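PDB 6ZM3: ubiquitin-conjugating enzyme-like protein from Leishmania mexicana, which probably acts as a ubiquitin E2 variant of the UBE2V family, partnering an active ubiquitin-conjugating enzyme in the assembly of ubiquitin chains. Local coordinates for residues 42-47 with 63-68; 71-76 with 107-112; 77-82 with 94-99; 100-105 with 117-122. All coordinates share one frame; numbering follows the deposited sequence.

Interaction 1. Residues 42-47 with 63-68; sequences FHYWNG and SLEIYC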
# COMPACT_ATOMS: atom_id res chain seq x y z
N PHE B 42 3.11 -10.19 20.45
CA PHE B 42 2.75 -10.53 19.08
C PHE B 42 1.24 -10.54 18.86
O PHE B 42 0.72 -11.46 18.26
CB PHE B 42 3.36 -11.89 18.69
CG PHE B 42 4.77 -12.10 19.19
CD1 PHE B 42 5.81 -11.28 18.76
CD2 PHE B 42 5.07 -13.13 20.07
CE1 PHE B 42 7.11 -11.49 19.20
CE2 PHE B 42 6.37 -13.35 20.50
CZ PHE B 42 7.39 -12.53 20.06
N HIS B 43 0.54 -9.48 19.30
CA HIS B 43 -0.91 -9.44 19.17
C HIS B 43 -1.31 -9.26 17.71
O HIS B 43 -2.17 -9.97 17.20
CB HIS B 43 -1.48 -8.34 20.07
CG HIS B 43 -1.41 -8.66 21.52
ND1 HIS B 43 -2.32 -9.48 22.15
CD2 HIS B 43 -0.56 -8.24 22.48
CE1 HIS B 43 -2.04 -9.55 23.43
NE2 HIS B 43 -0.96 -8.79 23.64
N TYR B 44 -0.66 -8.33 16.99
CA TYR B 44 -1.11 -8.00 15.65
C TYR B 44 -0.08 -8.38 14.59
O TYR B 44 1.10 -8.10 14.77
CB TYR B 44 -1.44 -6.51 15.56
CG TYR B 44 -2.79 -6.20 16.17
CD1 TYR B 44 -3.96 -6.40 15.45
CD2 TYR B 44 -2.89 -5.73 17.47
CE1 TYR B 44 -5.20 -6.13 16.01
CE2 TYR B 44 -4.13 -5.43 18.03
CZ TYR B 44 -5.28 -5.64 17.30
OH TYR B 44 -6.51 -5.39 17.85
N TRP B 45 -0.59 -8.96 13.49
CA TRP B 45 0.18 -9.35 12.34
C TRP B 45 -0.40 -8.72 11.08
O TRP B 45 -1.61 -8.56 10.97
CB TRP B 45 0.21 -10.89 12.24
CG TRP B 45 0.81 -11.55 13.44
CD1 TRP B 45 0.29 -11.60 14.70
CD2 TRP B 45 2.05 -12.29 13.49
NE1 TRP B 45 1.13 -12.28 15.54
CE2 TRP B 45 2.23 -12.70 14.82
CE3 TRP B 45 3.03 -12.58 12.54
CZ2 TRP B 45 3.32 -13.48 15.22
CZ3 TRP B 45 4.14 -13.29 12.94
CH2 TRP B 45 4.28 -13.74 14.26
N ASN B 46 0.48 -8.36 10.15
CA ASN B 46 0.09 -7.87 8.85
C ASN B 46 -0.00 -9.12 7.99
O ASN B 46 0.83 -9.99 8.15
CB ASN B 46 1.17 -6.98 8.23
CG ASN B 46 1.40 -5.66 8.92
OD1 ASN B 46 0.57 -5.20 9.68
ND2 ASN B 46 2.53 -5.03 8.65
N GLY B 47 -1.01 -9.19 7.11
CA GLY B 47 -1.09 -10.26 6.14
C GLY B 47 -1.18 -9.70 4.72
O GLY B 47 -1.71 -8.61 4.47
N SER B 63 -4.26 -6.62 1.39
CA SER B 63 -3.72 -6.46 2.73
C SER B 63 -4.78 -6.89 3.76
O SER B 63 -5.97 -6.60 3.58
CB SER B 63 -3.27 -5.03 3.03
OG SER B 63 -2.10 -4.68 2.26
N LEU B 64 -4.30 -7.55 4.81
CA LEU B 64 -5.13 -8.01 5.92
C LEU B 64 -4.50 -7.64 7.25
O LEU B 64 -3.28 -7.46 7.36
CB LEU B 64 -5.26 -9.54 5.80
CG LEU B 64 -5.87 -10.05 4.51
CD1 LEU B 64 -4.79 -10.46 3.49
CD2 LEU B 64 -6.80 -11.24 4.83
N GLU B 65 -5.32 -7.57 8.30
CA GLU B 65 -4.82 -7.46 9.64
C GLU B 65 -5.24 -8.73 10.38
O GLU B 65 -6.36 -9.21 10.15
CB GLU B 65 -5.46 -6.28 10.34
CG GLU B 65 -4.93 -6.05 11.74
CD GLU B 65 -5.18 -4.62 12.20
OE1 GLU B 65 -4.26 -3.75 12.04
OE2 GLU B 65 -6.30 -4.38 12.69
N ILE B 66 -4.31 -9.24 11.22
CA ILE B 66 -4.54 -10.42 12.03
C ILE B 66 -4.34 -10.07 13.50
O ILE B 66 -3.31 -9.51 13.91
CB ILE B 66 -3.69 -11.63 11.58
CG1 ILE B 66 -3.84 -11.81 10.06
CG2 ILE B 66 -4.13 -12.88 12.36
CD1 ILE B 66 -2.84 -12.74 9.37
N TYR B 67 -5.35 -10.43 14.30
CA TYR B 67 -5.29 -10.27 15.74
C TYR B 67 -5.30 -11.66 16.38
O TYR B 67 -6.23 -12.41 16.15
CB TYR B 67 -6.53 -9.52 16.20
CG TYR B 67 -6.64 -9.27 17.69
CD1 TYR B 67 -5.55 -8.89 18.44
CD2 TYR B 67 -7.87 -9.39 18.33
CE1 TYR B 67 -5.64 -8.64 19.79
CE2 TYR B 67 -7.98 -9.14 19.70
CZ TYR B 67 -6.86 -8.77 20.43
OH TYR B 67 -6.94 -8.51 21.76
N CYS B 68 -4.24 -11.99 17.13
CA CYS B 68 -4.21 -13.19 17.96
C CYS B 68 -4.45 -12.80 19.42
O CYS B 68 -3.57 -12.26 20.09
CB CYS B 68 -2.90 -13.97 17.77
SG CYS B 68 -2.49 -14.37 16.06
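Trp45 and Ile66 hold each other through two reciprocal backbone hydrogen bonds: Trp45 N gives to Ile66 O at 2.8 Å, and Ile66 N answers to Trp45 O. Gly47 and Leu64 form a second pair of this kind, and Cys68 N reaches His43 O over 2.9 Å, nearly straight (168°). These bonds zip up an antiparallel beta hairpin, strands 44-50 and 61-67, the two inner strands of the four-stranded sheet of the UBC fold. On one face of that sheet Tyr44 and Tyr67 make an offset stack, ring centroids 4.7 Å apart and planes at 17°, with Tyr44 CZ 3.5 Å from Tyr67 CD1. Tyr67 CG, anti to the backbone N (chi1 180°), starts its ring toward that stack. Glu65 brings CG to 3.9 Å from Tyr44 CD1; its carboxylate is held by salt bridges to Arg35 and Arg80, one to each oxygen, and Arg35 makes a cation-pi contact with Tyr44. The other face carries Trp45, Leu64 and Ile66 into the core, where Trp45 meets Leu13 of helix 9-22 and Leu64 meets Leu117 of helix 113-125. Trp45 CB rests 4.0 Å from Ile66 CB. The buried indole is tied back to its own segment by a bond of 2.9 Å from Trp45 NE1 to Phe42 O, the donor standing above the carbonyl plane. Beside it Cys68 SG approaches the five-membered ring obliquely, 4.2 Å from Trp45 CD1.

Interaction 2. Residues 71-76 with 107-112; sequences NYPKVP and WDRRTT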
# COMPACT_ATOMS: atom_id res chain seq x y z
N ASN B 71 -6.61 -16.13 23.61
CA ASN B 71 -6.93 -17.55 23.52
C ASN B 71 -6.38 -18.19 22.25
O ASN B 71 -6.57 -19.38 22.06
CB ASN B 71 -8.42 -17.84 23.81
CG ASN B 71 -8.86 -17.42 25.21
OD1 ASN B 71 -9.96 -16.93 25.39
ND2 ASN B 71 -8.02 -17.62 26.21
N TYR B 72 -5.67 -17.44 21.37
CA TYR B 72 -5.02 -18.03 20.22
C TYR B 72 -3.98 -19.06 20.68
O TYR B 72 -3.33 -18.81 21.70
CB TYR B 72 -4.25 -16.99 19.40
CG TYR B 72 -3.61 -17.51 18.12
CD1 TYR B 72 -4.38 -17.72 16.98
CD2 TYR B 72 -2.24 -17.77 18.04
CE1 TYR B 72 -3.82 -18.17 15.80
CE2 TYR B 72 -1.67 -18.23 16.85
CZ TYR B 72 -2.45 -18.41 15.72
OH TYR B 72 -1.96 -18.84 14.51
N PRO B 73 -3.80 -20.23 20.00
CA PRO B 73 -4.63 -20.71 18.90
C PRO B 73 -5.74 -21.67 19.33
O PRO B 73 -6.12 -22.53 18.54
CB PRO B 73 -3.60 -21.49 18.08
CG PRO B 73 -2.70 -22.13 19.10
CD PRO B 73 -2.74 -21.21 20.30
N LYS B 74 -6.22 -21.55 20.57
CA LYS B 74 -7.31 -22.40 21.07
C LYS B 74 -8.58 -22.05 20.31
O LYS B 74 -9.33 -22.95 19.89
CB LYS B 74 -7.48 -22.32 22.59
CG LYS B 74 -6.50 -23.20 23.37
CD LYS B 74 -6.93 -23.50 24.79
CE LYS B 74 -6.34 -22.58 25.84
NZ LYS B 74 -6.91 -21.21 25.77
N VAL B 75 -8.75 -20.75 20.06
CA VAL B 75 -9.78 -20.24 19.16
C VAL B 75 -9.08 -19.58 17.96
O VAL B 75 -7.90 -19.25 18.03
CB VAL B 75 -10.72 -19.26 19.89
CG1 VAL B 75 -11.39 -19.90 21.08
CG2 VAL B 75 -9.99 -17.99 20.30
N PRO B 76 -9.76 -19.38 16.80
CA PRO B 76 -9.06 -18.91 15.60
C PRO B 76 -8.54 -17.47 15.75
O PRO B 76 -8.99 -16.73 16.63
CB PRO B 76 -10.13 -19.02 14.49
CG PRO B 76 -11.20 -19.94 15.09
CD PRO B 76 -11.20 -19.59 16.56
N TRP B 107 -12.42 -25.49 13.38
CA TRP B 107 -11.12 -24.93 13.76
C TRP B 107 -10.25 -26.04 14.34
O TRP B 107 -10.65 -26.69 15.30
CB TRP B 107 -11.29 -23.77 14.76
CG TRP B 107 -10.00 -23.24 15.32
CD1 TRP B 107 -9.59 -23.26 16.62
CD2 TRP B 107 -8.94 -22.61 14.58
NE1 TRP B 107 -8.34 -22.68 16.74
CE2 TRP B 107 -7.92 -22.30 15.50
CE3 TRP B 107 -8.76 -22.31 13.22
CZ2 TRP B 107 -6.74 -21.65 15.11
CZ3 TRP B 107 -7.58 -21.69 12.83
CH2 TRP B 107 -6.59 -21.39 13.76
N ASP B 108 -9.07 -26.24 13.74
CA ASP B 108 -7.99 -27.08 14.24
C ASP B 108 -6.86 -26.17 14.73
O ASP B 108 -6.25 -25.49 13.91
CB ASP B 108 -7.52 -27.97 13.09
CG ASP B 108 -6.39 -28.93 13.44
OD1 ASP B 108 -5.80 -28.78 14.53
OD2 ASP B 108 -6.11 -29.81 12.60
N ARG B 109 -6.60 -26.14 16.06
CA ARG B 109 -5.42 -25.59 16.72
C ARG B 109 -4.21 -25.47 15.80
O ARG B 109 -3.50 -24.47 15.84
CB ARG B 109 -4.96 -26.56 17.82
CG ARG B 109 -5.32 -26.14 19.24
CD ARG B 109 -4.34 -26.77 20.20
NE ARG B 109 -3.02 -26.11 20.23
CZ ARG B 109 -2.62 -25.26 21.17
NH1 ARG B 109 -3.41 -24.96 22.18
NH2 ARG B 109 -1.41 -24.71 21.09
N ARG B 110 -3.94 -26.52 15.01
CA ARG B 110 -2.68 -26.68 14.29
C ARG B 110 -2.55 -25.67 13.14
O ARG B 110 -1.47 -25.52 12.55
CB ARG B 110 -2.50 -28.13 13.85
CG ARG B 110 -2.08 -29.07 14.97
CD ARG B 110 -2.14 -30.52 14.50
NE ARG B 110 -3.50 -30.98 14.24
CZ ARG B 110 -3.84 -32.13 13.66
NH1 ARG B 110 -2.92 -33.00 13.26
NH2 ARG B 110 -5.12 -32.42 13.48
N THR B 111 -3.67 -25.03 12.79
CA THR B 111 -3.73 -24.19 11.61
C THR B 111 -3.00 -22.88 11.94
O THR B 111 -3.29 -22.25 12.95
CB THR B 111 -5.18 -24.17 11.06
OG1 THR B 111 -6.08 -24.73 12.02
CG2 THR B 111 -5.41 -25.11 9.91
N THR B 112 -2.03 -22.53 11.10
CA THR B 112 -1.22 -21.33 11.34
C THR B 112 -1.80 -20.14 10.58
O THR B 112 -2.58 -20.32 9.64
CB THR B 112 0.22 -21.56 10.88
OG1 THR B 112 0.17 -21.78 9.48
CG2 THR B 112 0.83 -22.78 11.53
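Trp107 lays one face of its indole tightly on Pro76 and points its NE1 edge at the carbonyl of Pro73. CG anti to the backbone N (chi1 173°) starts the indole toward the 71-76 loop, and NE1 gives a 2.9 Å hydrogen bond to Pro73 O. Pro76 CA sits 3.6 Å from the centroid of the Trp107 six-membered ring, a CH-pi contact, while Pro76 CG is 3.5 Å from Trp107 CG. At the ring edge Lys74 O comes to 3.3 Å from Trp107 CD1. The peptide bond before Pro73 is cis, and the run from Tyr72 to Pro77 matches the Tyr-Pro-x-x-Pro-Pro signature of the E2 fold, just ahead of strand 78-81. Pro73 CB lies over the centre of the Tyr72 ring, and Tyr72 OH is bonded to Glu16 of helix 9-22. Toward solvent the contact becomes looser. Arg109 turns a guanidinium face to Pro73, with NH2 3.5 Å from Pro73 CG, and that NH2 is bonded to Val7 O. The exposed Lys74 runs alongside, its CG 3.7 Å from Arg109 NH1. Lys74 NZ stays 6.3 Å from Arg109 NH1, so the like charges may repel weakly, whereas Pro76 over one face and the Pro73 carbonyl at the edge together restrict how the indole can turn.

Interaction 3. Residues 77-82 with 94-99; sequences PHIRFL and GTVNRE
Ile79 and Val96 meet through backbone and side chain at once: Val96 N bonds to Ile79 O at 2.8 Å, nearly along the C=O axis, and the CG2 methyls of Ile79 and Val96 lie 3.8 Å apart. Two residues along, Phe81 N bonds to Gly94 O at 2.8 Å. Arg80 and Thr95 stand bridged between these bonds, so the loop 94-99 lines the outer border of strand 78-81. A water continues the link between the backbones, accepting from Ile79 N and donating to Val96 O. Val96 CG2 also touches Phe81, 4.0 Å from its CE1. At the far end the Arg98 guanidinium lies near the His78 ring, planes 25° apart, with Arg98 NH2 3.1 Å from His78 CE1. Second-shell residues set this up. Phe101, Phe104 and Leu120 pack on Val96, while Asp91 and Asp93 hold Thr95 OG1. Gly94, with a positive phi of 91°, brings the loop up to the strand. Asn97 OD1 accepts from Glu99 N, an Asx turn, probably where active E2 enzymes carry their catalytic cysteine. Two main-chain bonds and a water-mediated link thus hold the loop to the strand edge through backbone polar groups, with the Val96 side chain buried behind them.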
# COMPACT_ATOMS: atom_id res chain seq x y z
N PRO B 77 -7.59 -17.03 14.90
CA PRO B 77 -7.20 -15.62 14.86
C PRO B 77 -8.36 -14.82 14.25
O PRO B 77 -9.15 -15.36 13.47
CB PRO B 77 -6.03 -15.59 13.87
CG PRO B 77 -6.17 -16.82 13.00
CD PRO B 77 -6.93 -17.82 13.85
N HIS B 78 -8.41 -13.54 14.59
CA HIS B 78 -9.35 -12.61 13.97
C HIS B 78 -8.67 -12.00 12.76
O HIS B 78 -7.65 -11.35 12.93
CB HIS B 78 -9.76 -11.55 14.99
CG HIS B 78 -10.26 -12.15 16.27
ND1 HIS B 78 -11.42 -12.88 16.33
CD2 HIS B 78 -9.76 -12.14 17.52
CE1 HIS B 78 -11.63 -13.29 17.56
NE2 HIS B 78 -10.61 -12.84 18.31
N ILE B 79 -9.22 -12.27 11.57
CA ILE B 79 -8.68 -11.82 10.30
C ILE B 79 -9.68 -10.84 9.69
O ILE B 79 -10.86 -11.15 9.55
CB ILE B 79 -8.36 -13.02 9.37
CG1 ILE B 79 -7.51 -14.09 10.07
CG2 ILE B 79 -7.75 -12.59 8.03
CD1 ILE B 79 -6.86 -15.09 9.09
N ARG B 80 -9.19 -9.65 9.32
CA ARG B 80 -9.98 -8.64 8.62
C ARG B 80 -9.23 -8.28 7.34
O ARG B 80 -8.03 -7.98 7.38
CB ARG B 80 -9.99 -7.36 9.47
CG ARG B 80 -11.21 -6.47 9.33
CD ARG B 80 -11.29 -5.39 10.40
NE ARG B 80 -9.98 -4.86 10.78
CZ ARG B 80 -9.46 -3.68 10.38
NH1 ARG B 80 -10.16 -2.89 9.58
NH2 ARG B 80 -8.27 -3.29 10.79
N PHE B 81 -9.95 -8.23 6.22
CA PHE B 81 -9.35 -7.66 5.02
C PHE B 81 -9.32 -6.14 5.16
O PHE B 81 -10.31 -5.53 5.59
CB PHE B 81 -10.12 -8.06 3.76
CG PHE B 81 -9.76 -9.41 3.18
CD1 PHE B 81 -10.37 -10.57 3.66
CD2 PHE B 81 -8.86 -9.52 2.14
CE1 PHE B 81 -10.06 -11.80 3.11
CE2 PHE B 81 -8.56 -10.75 1.58
CZ PHE B 81 -9.18 -11.89 2.07
N LEU B 82 -8.18 -5.55 4.79
CA LEU B 82 -8.08 -4.09 4.70
C LEU B 82 -8.40 -3.66 3.28
O LEU B 82 -9.02 -2.61 3.09
CB LEU B 82 -6.67 -3.64 5.08
CG LEU B 82 -6.26 -3.89 6.53
CD1 LEU B 82 -4.92 -3.21 6.82
CD2 LEU B 82 -7.30 -3.41 7.52
N GLY B 94 -15.24 -6.37 6.10
CA GLY B 94 -13.97 -7.03 5.80
C GLY B 94 -13.62 -8.20 6.74
O GLY B 94 -12.61 -8.88 6.53
N THR B 95 -14.40 -8.40 7.82
CA THR B 95 -14.11 -9.48 8.75
C THR B 95 -14.27 -10.85 8.08
O THR B 95 -15.25 -11.10 7.37
CB THR B 95 -15.00 -9.38 10.00
OG1 THR B 95 -16.36 -9.33 9.55
CG2 THR B 95 -14.77 -8.14 10.82
N VAL B 96 -13.32 -11.76 8.33
CA VAL B 96 -13.46 -13.15 7.88
C VAL B 96 -14.41 -13.82 8.87
O VAL B 96 -14.15 -13.84 10.05
CB VAL B 96 -12.11 -13.87 7.77
CG1 VAL B 96 -12.25 -15.36 7.44
CG2 VAL B 96 -11.25 -13.22 6.70
N ASN B 97 -15.56 -14.25 8.35
CA ASN B 97 -16.68 -14.81 9.10
C ASN B 97 -16.34 -16.21 9.62
O ASN B 97 -15.97 -17.08 8.85
CB ASN B 97 -17.88 -14.90 8.14
CG ASN B 97 -19.14 -15.31 8.85
OD1 ASN B 97 -19.25 -16.46 9.26
ND2 ASN B 97 -20.07 -14.39 9.01
N ARG B 98 -16.56 -16.41 10.92
CA ARG B 98 -16.13 -17.59 11.65
C ARG B 98 -17.01 -18.82 11.37
O ARG B 98 -16.58 -19.95 11.62
CB ARG B 98 -16.02 -17.25 13.14
CG ARG B 98 -14.70 -16.56 13.48
CD ARG B 98 -14.74 -15.80 14.79
NE ARG B 98 -13.44 -15.80 15.45
CZ ARG B 98 -13.14 -16.44 16.59
NH1 ARG B 98 -14.06 -17.13 17.24
NH2 ARG B 98 -11.91 -16.38 17.07
N GLU B 99 -18.20 -18.59 10.81
CA GLU B 99 -19.10 -19.70 10.49
C GLU B 99 -19.02 -20.03 9.00
O GLU B 99 -19.45 -21.11 8.58
CB GLU B 99 -20.53 -19.41 10.97
CG GLU B 99 -20.59 -18.94 12.42
CD GLU B 99 -21.70 -19.50 13.30
OE1 GLU B 99 -22.87 -19.08 13.13
OE2 GLU B 99 -21.39 -20.33 14.19
O HOH W 1 -11.69 -15.30 13.88
O HOH W 2 -11.99 -13.27 12.14

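Interaction 4. Residues 100-105 with 117-122; sequences KFHVFK and LSELRK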
# COMPACT_ATOMS: atom_id res chain seq x y z
N LYS B 100 -18.51 -19.11 8.19
CA LYS B 100 -18.51 -19.30 6.74
C LYS B 100 -17.13 -19.70 6.21
O LYS B 100 -17.05 -20.25 5.12
CB LYS B 100 -18.97 -18.04 6.00
CG LYS B 100 -20.45 -17.71 6.18
CD LYS B 100 -20.81 -16.29 5.79
CE LYS B 100 -22.31 -16.07 5.76
NZ LYS B 100 -22.67 -14.93 4.89
N PHE B 101 -16.04 -19.35 6.92
CA PHE B 101 -14.73 -19.76 6.42
C PHE B 101 -14.47 -21.18 6.92
O PHE B 101 -14.41 -21.37 8.13
CB PHE B 101 -13.64 -18.79 6.90
CG PHE B 101 -12.25 -19.02 6.34
CD1 PHE B 101 -12.06 -19.49 5.05
CD2 PHE B 101 -11.13 -18.80 7.12
CE1 PHE B 101 -10.78 -19.71 4.54
CE2 PHE B 101 -9.85 -19.04 6.61
CZ PHE B 101 -9.68 -19.48 5.32
N HIS B 102 -14.32 -22.14 6.01
CA HIS B 102 -14.22 -23.55 6.37
C HIS B 102 -13.18 -23.76 7.49
O HIS B 102 -13.45 -24.44 8.47
CB HIS B 102 -14.03 -24.46 5.14
CG HIS B 102 -12.64 -24.48 4.60
ND1 HIS B 102 -12.13 -23.44 3.84
CD2 HIS B 102 -11.65 -25.39 4.71
CE1 HIS B 102 -10.90 -23.72 3.49
NE2 HIS B 102 -10.58 -24.92 4.01
N VAL B 103 -12.02 -23.10 7.38
CA VAL B 103 -10.94 -23.27 8.34
C VAL B 103 -11.38 -22.87 9.74
O VAL B 103 -10.86 -23.36 10.73
CB VAL B 103 -9.76 -22.40 7.91
CG1 VAL B 103 -8.67 -22.39 8.98
CG2 VAL B 103 -9.26 -22.85 6.55
N PHE B 104 -12.29 -21.92 9.83
CA PHE B 104 -12.68 -21.40 11.13
C PHE B 104 -13.86 -22.18 11.69
O PHE B 104 -13.97 -22.32 12.91
CB PHE B 104 -13.09 -19.93 11.01
CG PHE B 104 -11.94 -18.97 10.88
CD1 PHE B 104 -10.64 -19.36 11.15
CD2 PHE B 104 -12.17 -17.64 10.52
CE1 PHE B 104 -9.58 -18.46 11.02
CE2 PHE B 104 -11.11 -16.74 10.40
CZ PHE B 104 -9.82 -17.16 10.64
N LYS B 105 -14.78 -22.58 10.80
CA LYS B 105 -15.98 -23.32 11.18
C LYS B 105 -15.57 -24.60 11.89
O LYS B 105 -16.11 -24.92 12.95
CB LYS B 105 -16.77 -23.68 9.92
CG LYS B 105 -18.17 -24.26 10.16
CD LYS B 105 -18.75 -24.89 8.90
CE LYS B 105 -20.26 -24.81 8.77
NZ LYS B 105 -20.96 -25.50 9.87
N LEU B 117 -4.16 -17.74 5.48
CA LEU B 117 -4.06 -16.92 4.28
C LEU B 117 -4.01 -17.75 3.00
O LEU B 117 -4.64 -17.37 2.00
CB LEU B 117 -2.87 -15.95 4.39
CG LEU B 117 -2.88 -14.92 5.52
CD1 LEU B 117 -1.81 -13.84 5.26
CD2 LEU B 117 -4.24 -14.24 5.68
N SER B 118 -3.25 -18.88 2.97
CA SER B 118 -3.26 -19.73 1.79
C SER B 118 -4.68 -20.20 1.50
O SER B 118 -5.04 -20.29 0.34
CB SER B 118 -2.32 -20.92 1.90
OG SER B 118 -1.13 -20.62 1.20
N GLU B 119 -5.43 -20.49 2.57
CA GLU B 119 -6.80 -20.99 2.50
C GLU B 119 -7.79 -19.90 2.07
O GLU B 119 -8.75 -20.22 1.35
CB GLU B 119 -7.22 -21.71 3.78
CG GLU B 119 -6.49 -23.05 3.99
CD GLU B 119 -6.88 -24.15 3.02
OE1 GLU B 119 -8.09 -24.33 2.82
OE2 GLU B 119 -5.98 -24.77 2.40
N LEU B 120 -7.57 -18.65 2.49
CA LEU B 120 -8.32 -17.53 1.91
C LEU B 120 -7.99 -17.34 0.43
O LEU B 120 -8.87 -17.04 -0.39
CB LEU B 120 -8.08 -16.27 2.74
CG LEU B 120 -8.78 -16.30 4.09
CD1 LEU B 120 -8.28 -15.20 5.02
CD2 LEU B 120 -10.30 -16.16 3.88
N ARG B 121 -6.72 -17.55 0.05
CA ARG B 121 -6.33 -17.44 -1.34
C ARG B 121 -6.95 -18.53 -2.21
O ARG B 121 -7.37 -18.27 -3.33
CB ARG B 121 -4.80 -17.40 -1.48
CG ARG B 121 -4.36 -16.93 -2.85
CD ARG B 121 -2.85 -16.89 -2.91
NE ARG B 121 -2.31 -16.79 -4.25
CZ ARG B 121 -2.03 -17.83 -5.03
NH1 ARG B 121 -2.33 -19.07 -4.67
NH2 ARG B 121 -1.49 -17.63 -6.21
N LYS B 122 -7.04 -19.76 -1.68
CA LYS B 122 -7.72 -20.82 -2.42
C LYS B 122 -9.20 -20.47 -2.59
O LYS B 122 -9.74 -20.70 -3.66
CB LYS B 122 -7.59 -22.15 -1.68
CG LYS B 122 -6.19 -22.74 -1.53
CD LYS B 122 -6.22 -24.24 -1.28
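Leu120 lies over one face of the Phe101 ring: its CD2 is 3.7 Å from the ring centroid, a CH-pi contact, and Leu120 CG is 3.5 Å from Phe101 CZ. The two side chains cross at about a right angle. Val103 CB covers the opposite face, so the ring is sandwiched between aliphatic groups, and Glu119 O lies at its edge. Having CG anti to the backbone N (chi1 -174°) starts the Phe101 ring on its way to helix 113-125. Further apolar packing comes from Glu119, whose CB sits 3.6 Å from Val103 CG2 and 3.7 Å from Phe101 CZ. Phe101 is the N-cap residue of the short helix 102-105, the single turn that follows the active-site loop in the UBC fold; its O accepts from both Phe104 N and Lys105 N. Phe104 offers a ring face to Phe101 CD2 and leans on Cys116. The polar contact is on the solvent side, where His102 is exposed. His102 NE2 gives a weak hydrogen bond to Glu119 OE1, 2.8 Å long but bent to 118° at the hydrogen. OE1 approaches the imidazole at its edge, near the ring plane, with the carboxylate turned 72° from the ring and Val103 CG2 lying over one imidazole face.

From the N terminus, interaction 1 closes first, pairing the arms of the hairpin 44-50/61-67. The chain leaves it straight into 71-76, where interaction 2 opens a long loop that closes only at 107-112. Interaction 3 is nested inside that loop and lays 94-99 along strand 78-81, which itself borders strand 61-67: Tyr67 N and His78 O, and Ser63 O and Leu82 N, probably pair between the two. Interaction 4 closes the short loop 106-116 and crosses interaction 2, since 100-105 lies within the long loop and 117-122 beyond it. Phe104 touches Pro76 and Pro77, joining interactions 2, 3 and 4, while Leu120 packs on Leu64 and so binds helix 113-125 to the sheet.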